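Local atomic coordinates of surface layer protein (PDB entry 2RA1), a protein that probably self-assembles into the surface layer of Geobacillus stearothermophilus and binds cell-wall carbohydrate, this N-terminal piece carrying helical and Ig-like parts. Residues V236-S241 with N321-N326; S243-F248 with G284-V289; A255-K260 with K276-S281. All blocks are in the same frame, centred on the assembly; numbering follows the deposited sequence.

Interaction 1 (V236-S241 with N321-N326); sequences VSAIDS and NEFTYN
Asp240 OD1 is gripped twice from its own chain, by the backbone N of Thr242 and by Ser243 OG, which probably steadies the chain where Asp240 and Ser241 meet Tyr325. The carbonyl O of Asp240 lies 3.7 Å from Tyr325 CE1, while Ser241 brings its CB to 3.5 Å from Tyr325 OH. With CG of Tyr325 anti to the backbone N (chi1 174°), the ring extends toward Asp240 and Ser241 and brings CE1 and OH to them. Nearer the start of the segment, Ala238 serves two rings at once: its methyl CB is 3.8 Å from Phe323 CD1 and 3.9 Å from Tyr325 CD1, approaching both obliquely. Val236 comes to Phe323 differently, with CG2 at the ring edge, near its plane, 3.7 Å from CD2. The same methyl sits 3.4 Å from the carbonyl O of Glu322. Phe323 also presents its CB, 3.4 Å from the O of Val236, and its ring meets that of Phe244 with the planes about 25° apart.

The axes of strands 236-240 and 321-324 run in roughly the same direction, 30° apart, and approach to 5.7 Å, yet no hydrogen bond joins the two segments. Their backbones bond to other neighbours, Ser237 to Lys245 and Phe323 to Tyr301. The two outermost strands of the antiparallel sheet thus come side by side, consistent with a sheet that closes on itself as in Ig-like sandwiches. With no hydrogen bond across, the contact probably rests mainly on apolar packing, while polar groups such as the Asp240 carboxylate find partners on neighbouring parts of the chain.

Interaction 2 (S243-F248 with G284-V289); sequences SFKVTF and GLTATV
Phe248 N gives the shortest of the five backbone hydrogen bonds, 2.8 Å to Leu285 O; it is straight at the hydrogen (173°), although the donor stands well above the carbonyl plane. Two reciprocal pairs follow. Val246 and Ala287 exchange bonds in both directions, Val246 N reaching Ala287 O at 3.0 Å, and Phe244 and Val289 do the same, Val289 N lying 2.9 Å from Phe244 O. Lys245 with Thr288 and Thr247 with Thr286 are the intervening non-hydrogen-bonded pairs. This antiparallel register joins the second and fifth strands of the domain, consistent with the B-E pairing of Ig-like folds if the strands are lettered in order.

Packing on the face of Phe244, Val246, Ala287 and Val289 is apolar. Val289 CB stands over one face of the Phe244 ring, 3.8 Å from its centroid and 24° off the normal, a CH-pi contact displaced toward the rim near CZ. The ring's chi1 of 68° sets CG between the backbone N and carbonyl carbon, laying it alongside Val289. Replacing Phe244 by alanine would remove the ring, which is likely to leave Val289 without its aromatic cover and to open a gap beside Phe323. Val246 CG1 rests 3.7 Å from Ala287 CB. On the other face, the extended Lys245 chain passes over Thr286, its CE 3.8 Å from OG1.

Interaction 3 (A255-K260 with K276-S281); sequences ATAIPK and KSVEVS
Ala257 meets Val278 chiefly through its carbonyl O, which lies against CB and CG1 of the valine, about 3.0 Å from CB. So short a C...O distance is at the limit of packing and is read with caution; it is not a hydrogen bond. Val278 turns its two methyls to different neighbours. CG1, anti to the backbone N (chi1 -171°), lies beside the Ala257 carbonyl and 4.2 Å from Ala257 CB, whereas CG2 swings over the next peptide link and stops 3.4 Å from Pro259 N. The Pro259 ring crosses this valine at a slant, its CD 3.7 Å from the same CG2. Further out, Pro259 CG comes 3.8 Å from Lys276 O. At the other end, the methyl of Ala257 points at the strand and is met methyl to methyl by Val280, CB to CG2 at 3.4 Å.

Ala257 is the centre of an inverse gamma turn, closed by a weak bond from Ile258 N to Thr256 O, and from it both the methyl and the carbonyl O face the strand. Thr256 ties this connection down through its OG1, which bonds to Asp253 O and Lys309 N. On the strand, Lys276 and Ser277 both face Thr290 in a classic beta bulge, just before the residues that carry the packing.

The segment 255-260 belongs to the connection between strands 243-248 and 262-266; its touching part, residues 257 to 259, runs nearly opposite to strand 276-280 (171°) without pairing with it. No hydrogen bond crosses. Pro259 has no N-H to offer, and the N-H of Ile258 is weakly engaged with Thr256 O. The connection is thus laid on the valines of the strand by van der Waals contact, with polar holds such as those of Thr256 supplied from outside the contact.

How the interactions relate
All three contacts lie in the Ig-like domain and reach the same antiparallel sheet, interaction 3 through strand 272-280. Along the chain they are concentric: interaction 1 spans the longest excursion, interaction 2 falls within it, and interaction 3 within interaction 2. Strand 233-240 of interaction 1 neighbours strand 243-248 of interaction 2, whose partner strand 286-291 in turn neighbours strand 272-280 of interaction 3. A probable hydrogen bond from Thr288 O to Glu279 N crosses the latter border. Centres of interactions 1 and 2 are 11 Å apart and those of 2 and 3 are 9 Å apart; interactions 1 and 3, about 17 Å between centres, do not touch. Interaction 2 thus connects the sheet's edge closure with its packed connection.

Interaction 1 (V236-S241 with N321-N326)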
loop_
_atom_site.group_PDB
_atom_site.type_symbol
_atom_site.label_atom_id
_atom_site.label_comp_id
_atom_site.label_asym_id
_atom_site.label_seq_id
_atom_site.Cartn_x
_atom_site.Cartn_y
_atom_site.Cartn_z
ATOM N N VAL A 236 -9.153 17.378 25.842
ATOM C CA VAL A 236 -8.598 17.570 27.165
ATOM C C VAL A 236 -9.111 16.478 28.102
ATOM O O VAL A 236 -10.237 15.995 27.957
ATOM C CB VAL A 236 -8.870 18.996 27.698
ATOM C CG1 VAL A 236 -8.077 20.018 26.875
ATOM C CG2 VAL A 236 -10.377 19.334 27.704
ATOM N N SER A 237 -8.267 16.065 29.038
ATOM C CA SER A 237 -8.641 15.030 29.988
ATOM C C SER A 237 -7.907 15.272 31.276
ATOM O O SER A 237 -6.747 15.669 31.260
ATOM C CB SER A 237 -8.279 13.650 29.450
ATOM O OG SER A 237 -7.008 13.675 28.838
ATOM N N ALA A 238 -8.576 15.039 32.396
ATOM C CA ALA A 238 -7.938 15.263 33.689
ATOM C C ALA A 238 -6.812 14.260 33.862
ATOM O O ALA A 238 -6.773 13.247 33.165
ATOM C CB ALA A 238 -8.950 15.134 34.819
ATOM N N ILE A 239 -5.899 14.554 34.780
ATOM C CA ILE A 239 -4.797 13.652 35.111
ATOM C C ILE A 239 -4.829 13.377 36.604
ATOM O O ILE A 239 -4.974 12.241 37.049
ATOM C CB ILE A 239 -3.441 14.283 34.783
ATOM C CG1 ILE A 239 -3.292 14.488 33.274
ATOM C CG2 ILE A 239 -2.311 13.405 35.315
ATOM C CD1 ILE A 239 -2.135 15.399 32.912
ATOM N N ASP A 240 -4.684 14.446 37.373
ATOM C CA ASP A 240 -4.864 14.406 38.810
ATOM C C ASP A 240 -5.745 15.589 39.200
ATOM O O ASP A 240 -6.408 16.185 38.349
ATOM C CB ASP A 240 -3.508 14.467 39.523
ATOM C CG ASP A 240 -2.697 15.680 39.131
ATOM O OD1 ASP A 240 -3.292 16.690 38.717
ATOM O OD2 ASP A 240 -1.458 15.632 39.239
ATOM N N SER A 241 -5.750 15.944 40.477
ATOM C CA SER A 241 -6.647 16.994 40.948
ATOM C C SER A 241 -6.130 18.401 40.676
ATOM O O SER A 241 -6.820 19.370 40.954
ATOM C CB SER A 241 -6.947 16.832 42.441
ATOM O OG SER A 241 -5.765 16.957 43.211
ATOM N N ASN A 321 -13.166 22.998 24.862
ATOM C CA ASN A 321 -13.084 21.565 25.075
ATOM C C ASN A 321 -13.228 21.288 26.556
ATOM O O ASN A 321 -12.613 21.969 27.376
ATOM C CB ASN A 321 -11.745 21.033 24.574
ATOM C CG ASN A 321 -11.400 21.539 23.190
ATOM O OD1 ASN A 321 -11.368 22.745 22.945
ATOM N ND2 ASN A 321 -11.131 20.617 22.276
ATOM N N GLU A 322 -14.051 20.310 26.908
ATOM C CA GLU A 322 -14.265 20.001 28.318
ATOM C C GLU A 322 -13.718 18.633 28.729
ATOM O O GLU A 322 -13.408 17.775 27.896
ATOM C CB GLU A 322 -15.743 20.171 28.734
ATOM C CG GLU A 322 -16.772 19.411 27.889
ATOM C CD GLU A 322 -18.208 19.530 28.431
ATOM O OE1 GLU A 322 -18.809 18.470 28.746
ATOM O OE2 GLU A 322 -18.731 20.671 28.537
ATOM N N PHE A 323 -13.560 18.469 30.034
ATOM C CA PHE A 323 -13.251 17.179 30.629
ATOM C C PHE A 323 -13.961 17.173 31.970
ATOM O O PHE A 323 -14.401 18.226 32.454
ATOM C CB PHE A 323 -11.741 16.998 30.822
ATOM C CG PHE A 323 -11.143 17.947 31.818
ATOM C CD1 PHE A 323 -11.205 17.675 33.181
ATOM C CD2 PHE A 323 -10.540 19.122 31.399
ATOM C CE1 PHE A 323 -10.659 18.557 34.111
ATOM C CE2 PHE A 323 -10.000 20.013 32.319
ATOM C CZ PHE A 323 -10.055 19.730 33.679
ATOM N N THR A 324 -14.088 15.989 32.554
ATOM C CA THR A 324 -14.785 15.816 33.816
ATOM C C THR A 324 -13.808 15.094 34.687
ATOM O O THR A 324 -13.184 14.121 34.242
ATOM C CB THR A 324 -16.057 14.939 33.652
ATOM O OG1 THR A 324 -16.926 15.531 32.684
ATOM C CG2 THR A 324 -16.819 14.809 34.972
ATOM N N TYR A 325 -13.644 15.576 35.911
ATOM C CA TYR A 325 -12.698 14.971 36.844
ATOM C C TYR A 325 -13.392 13.947 37.735
ATOM O O TYR A 325 -14.375 14.258 38.398
ATOM C CB TYR A 325 -12.012 16.048 37.688
ATOM C CG TYR A 325 -11.129 15.488 38.774
ATOM C CD1 TYR A 325 -10.088 14.615 38.471
ATOM C CD2 TYR A 325 -11.332 15.828 40.101
ATOM C CE1 TYR A 325 -9.284 14.091 39.462
ATOM C CE2 TYR A 325 -10.537 15.309 41.099
ATOM C CZ TYR A 325 -9.517 14.443 40.777
ATOM O OH TYR A 325 -8.732 13.932 41.775
ATOM N N ASN A 326 -12.887 12.718 37.722
ATOM C CA ASN A 326 -13.402 11.664 38.587
ATOM C C ASN A 326 -12.273 10.967 39.324
ATOM O O ASN A 326 -11.378 10.372 38.716
ATOM C CB ASN A 326 -14.186 10.636 37.788
ATOM C CG ASN A 326 -15.460 11.201 37.209
ATOM O OD1 ASN A 326 -16.341 11.655 37.939
ATOM N ND2 ASN A 326 -15.562 11.186 35.884
#

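Interaction 2 (S243-F248 with G284-V289)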
loop_
_atom_site.group_PDB
_atom_site.type_symbol
_atom_site.label_atom_id
_atom_site.label_comp_id
_atom_site.label_asym_id
_atom_site.label_seq_id
_atom_site.Cartn_x
_atom_site.Cartn_y
_atom_site.Cartn_z
ATOM N N SER A 243 -4.140 19.088 37.543
ATOM C CA SER A 243 -3.579 19.116 36.200
ATOM C C SER A 243 -4.447 18.374 35.196
ATOM O O SER A 243 -5.217 17.483 35.554
ATOM C CB SER A 243 -2.159 18.542 36.189
ATOM O OG SER A 243 -2.164 17.173 36.555
ATOM N N PHE A 244 -4.313 18.761 33.933
ATOM C CA PHE A 244 -5.036 18.106 32.860
ATOM C C PHE A 244 -4.176 18.006 31.607
ATOM O O PHE A 244 -3.215 18.747 31.439
ATOM C CB PHE A 244 -6.376 18.810 32.567
ATOM C CG PHE A 244 -6.231 20.180 31.971
ATOM C CD1 PHE A 244 -6.071 20.342 30.609
ATOM C CD2 PHE A 244 -6.268 21.302 32.775
ATOM C CE1 PHE A 244 -5.937 21.607 30.058
ATOM C CE2 PHE A 244 -6.132 22.561 32.244
ATOM C CZ PHE A 244 -5.971 22.723 30.883
ATOM N N LYS A 245 -4.536 17.064 30.745
ATOM C CA LYS A 245 -3.828 16.807 29.504
ATOM C C LYS A 245 -4.559 17.468 28.349
ATOM O O LYS A 245 -5.778 17.355 28.236
ATOM C CB LYS A 245 -3.767 15.299 29.265
ATOM C CG LYS A 245 -3.065 14.877 27.998
ATOM C CD LYS A 245 -3.217 13.387 27.818
ATOM C CE LYS A 245 -2.350 12.837 26.692
ATOM N NZ LYS A 245 -2.537 11.357 26.539
ATOM N N VAL A 246 -3.819 18.177 27.507
ATOM C CA VAL A 246 -4.368 18.665 26.249
ATOM C C VAL A 246 -3.668 17.999 25.064
ATOM O O VAL A 246 -2.442 17.845 25.057
ATOM C CB VAL A 246 -4.241 20.184 26.124
ATOM C CG1 VAL A 246 -2.793 20.600 26.299
ATOM C CG2 VAL A 246 -4.803 20.665 24.778
ATOM N N THR A 247 -4.456 17.597 24.068
ATOM C CA THR A 247 -3.937 16.936 22.867
ATOM C C THR A 247 -4.083 17.800 21.602
ATOM O O THR A 247 -5.141 18.372 21.353
ATOM C CB THR A 247 -4.658 15.595 22.628
ATOM O OG1 THR A 247 -4.513 14.763 23.783
ATOM C CG2 THR A 247 -4.078 14.883 21.414
ATOM N N PHE A 248 -3.022 17.892 20.805
ATOM C CA PHE A 248 -3.082 18.642 19.551
ATOM C C PHE A 248 -3.023 17.721 18.319
ATOM O O PHE A 248 -2.400 16.653 18.354
ATOM C CB PHE A 248 -1.951 19.667 19.477
ATOM C CG PHE A 248 -1.783 20.490 20.722
ATOM C CD1 PHE A 248 -0.638 20.379 21.495
ATOM C CD2 PHE A 248 -2.764 21.389 21.116
ATOM C CE1 PHE A 248 -0.476 21.143 22.641
ATOM C CE2 PHE A 248 -2.608 22.160 22.269
ATOM C CZ PHE A 248 -1.462 22.040 23.028
ATOM N N GLY A 284 5.804 16.843 20.492
ATOM C CA GLY A 284 5.070 17.819 19.712
ATOM C C GLY A 284 3.667 18.166 20.185
ATOM O O GLY A 284 3.383 19.321 20.519
ATOM N N LEU A 285 2.792 17.164 20.215
ATOM C CA LEU A 285 1.349 17.405 20.173
ATOM C C LEU A 285 0.553 17.008 21.421
ATOM O O LEU A 285 -0.583 16.539 21.331
ATOM C CB LEU A 285 0.742 16.762 18.915
ATOM C CG LEU A 285 1.511 15.644 18.197
ATOM C CD1 LEU A 285 2.727 16.215 17.473
ATOM C CD2 LEU A 285 1.911 14.495 19.130
ATOM N N THR A 286 1.142 17.229 22.587
ATOM C CA THR A 286 0.449 16.986 23.838
ATOM C C THR A 286 1.147 17.753 24.958
ATOM O O THR A 286 2.371 17.758 25.052
ATOM C CB THR A 286 0.383 15.476 24.154
ATOM O OG1 THR A 286 0.364 15.273 25.574
ATOM C CG2 THR A 286 1.591 14.759 23.564
ATOM N N ALA A 287 0.370 18.421 25.799
ATOM C CA ALA A 287 0.954 19.181 26.895
ATOM C C ALA A 287 0.222 18.919 28.192
ATOM O O ALA A 287 -0.950 18.541 28.202
ATOM C CB ALA A 287 0.937 20.657 26.578
ATOM N N THR A 288 0.928 19.113 29.292
ATOM C CA THR A 288 0.311 19.027 30.602
ATOM C C THR A 288 0.147 20.427 31.188
ATOM O O THR A 288 1.108 21.195 31.288
ATOM C CB THR A 288 1.118 18.117 31.544
ATOM O OG1 THR A 288 0.869 16.747 31.191
ATOM C CG2 THR A 288 0.719 18.353 33.004
ATOM N N VAL A 289 -1.090 20.763 31.537
ATOM C CA VAL A 289 -1.375 22.038 32.170
ATOM C C VAL A 289 -1.609 21.853 33.676
ATOM O O VAL A 289 -2.479 21.094 34.100
ATOM C CB VAL A 289 -2.575 22.748 31.515
ATOM C CG1 VAL A 289 -2.940 24.007 32.289
ATOM C CG2 VAL A 289 -2.262 23.086 30.058
#

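Interaction 3 (A255-K260 with K276-S281)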
loop_
_atom_site.group_PDB
_atom_site.type_symbol
_atom_site.label_atom_id
_atom_site.label_comp_id
_atom_site.label_asym_id
_atom_site.label_seq_id
_atom_site.Cartn_x
_atom_site.Cartn_y
_atom_site.Cartn_z
ATOM N N ALA A 255 6.299 28.274 22.278
ATOM C CA ALA A 255 6.313 29.634 22.805
ATOM C C ALA A 255 4.898 30.190 22.954
ATOM O O ALA A 255 4.691 31.221 23.593
ATOM C CB ALA A 255 7.161 30.540 21.940
ATOM N N THR A 256 3.932 29.492 22.360
ATOM C CA THR A 256 2.518 29.846 22.493
ATOM C C THR A 256 1.794 28.938 23.494
ATOM O O THR A 256 0.694 29.248 23.940
ATOM C CB THR A 256 1.779 29.802 21.130
ATOM O OG1 THR A 256 1.801 28.468 20.588
ATOM C CG2 THR A 256 2.422 30.774 20.152
ATOM N N ALA A 257 2.422 27.821 23.841
ATOM C CA ALA A 257 1.845 26.876 24.784
ATOM C C ALA A 257 2.113 27.292 26.236
ATOM O O ALA A 257 2.702 26.532 27.009
ATOM C CB ALA A 257 2.387 25.485 24.524
ATOM N N ILE A 258 1.657 28.492 26.595
ATOM C CA ILE A 258 1.880 29.062 27.917
ATOM C C ILE A 258 0.548 29.274 28.646
ATOM O O ILE A 258 -0.509 29.280 28.007
ATOM C CB ILE A 258 2.649 30.377 27.787
ATOM C CG1 ILE A 258 1.881 31.352 26.895
ATOM C CG2 ILE A 258 3.991 30.107 27.146
ATOM C CD1 ILE A 258 2.588 32.670 26.672
ATOM N N PRO A 259 0.596 29.426 29.987
ATOM C CA PRO A 259 -0.599 29.542 30.856
ATOM C C PRO A 259 -1.622 30.573 30.393
ATOM O O PRO A 259 -2.813 30.349 30.533
ATOM C CB PRO A 259 -0.024 30.003 32.198
ATOM C CG PRO A 259 1.408 29.493 32.194
ATOM C CD PRO A 259 1.858 29.496 30.753
ATOM N N LYS A 260 -1.167 31.693 29.856
ATOM C CA LYS A 260 -2.075 32.782 29.574
ATOM C C LYS A 260 -3.054 32.427 28.459
ATOM O O LYS A 260 -4.098 33.047 28.331
ATOM C CB LYS A 260 -1.293 34.050 29.207
ATOM C CG LYS A 260 -0.766 34.073 27.773
ATOM C CD LYS A 260 -0.489 35.494 27.332
ATOM C CE LYS A 260 -0.109 35.555 25.844
ATOM N NZ LYS A 260 -1.252 35.270 24.902
ATOM N N LYS A 276 -1.002 27.186 36.248
ATOM C CA LYS A 276 0.296 27.505 36.825
ATOM C C LYS A 276 1.424 27.399 35.797
ATOM O O LYS A 276 2.268 28.278 35.688
ATOM C CB LYS A 276 0.576 26.592 38.015
ATOM C CG LYS A 276 1.977 26.714 38.567
ATOM C CD LYS A 276 2.113 25.915 39.822
ATOM C CE LYS A 276 3.489 26.081 40.440
ATOM N NZ LYS A 276 3.508 25.537 41.835
ATOM N N SER A 277 1.425 26.311 35.046
ATOM C CA SER A 277 2.503 26.025 34.130
ATOM C C SER A 277 1.993 25.177 32.971
ATOM O O SER A 277 1.005 24.453 33.107
ATOM C CB SER A 277 3.604 25.261 34.871
ATOM O OG SER A 277 3.093 24.063 35.446
ATOM N N VAL A 278 2.675 25.272 31.835
ATOM C CA VAL A 278 2.432 24.386 30.706
ATOM C C VAL A 278 3.744 23.655 30.338
ATOM O O VAL A 278 4.794 24.283 30.163
ATOM C CB VAL A 278 1.859 25.167 29.497
ATOM C CG1 VAL A 278 1.397 24.213 28.393
ATOM C CG2 VAL A 278 0.709 26.054 29.933
ATOM N N GLU A 279 3.682 22.330 30.259
ATOM C CA GLU A 279 4.849 21.514 29.931
ATOM C C GLU A 279 4.565 20.712 28.673
ATOM O O GLU A 279 3.822 19.737 28.709
ATOM C CB GLU A 279 5.182 20.558 31.083
ATOM C CG GLU A 279 5.665 21.237 32.366
ATOM C CD GLU A 279 5.081 20.604 33.634
ATOM O OE1 GLU A 279 3.833 20.475 33.725
ATOM O OE2 GLU A 279 5.867 20.251 34.544
ATOM N N VAL A 280 5.160 21.124 27.559
ATOM C CA VAL A 280 4.858 20.512 26.263
ATOM C C VAL A 280 5.672 19.241 25.966
ATOM O O VAL A 280 6.826 19.108 26.392
ATOM C CB VAL A 280 5.078 21.523 25.126
ATOM C CG1 VAL A 280 4.602 20.947 23.786
ATOM C CG2 VAL A 280 4.371 22.848 25.445
ATOM N N SER A 281 5.059 18.304 25.243
ATOM C CA SER A 281 5.778 17.151 24.695
ATOM C C SER A 281 6.756 17.588 23.625
ATOM O O SER A 281 6.358 18.206 22.631
ATOM C CB SER A 281 4.807 16.174 24.035
ATOM O OG SER A 281 4.367 15.187 24.939
#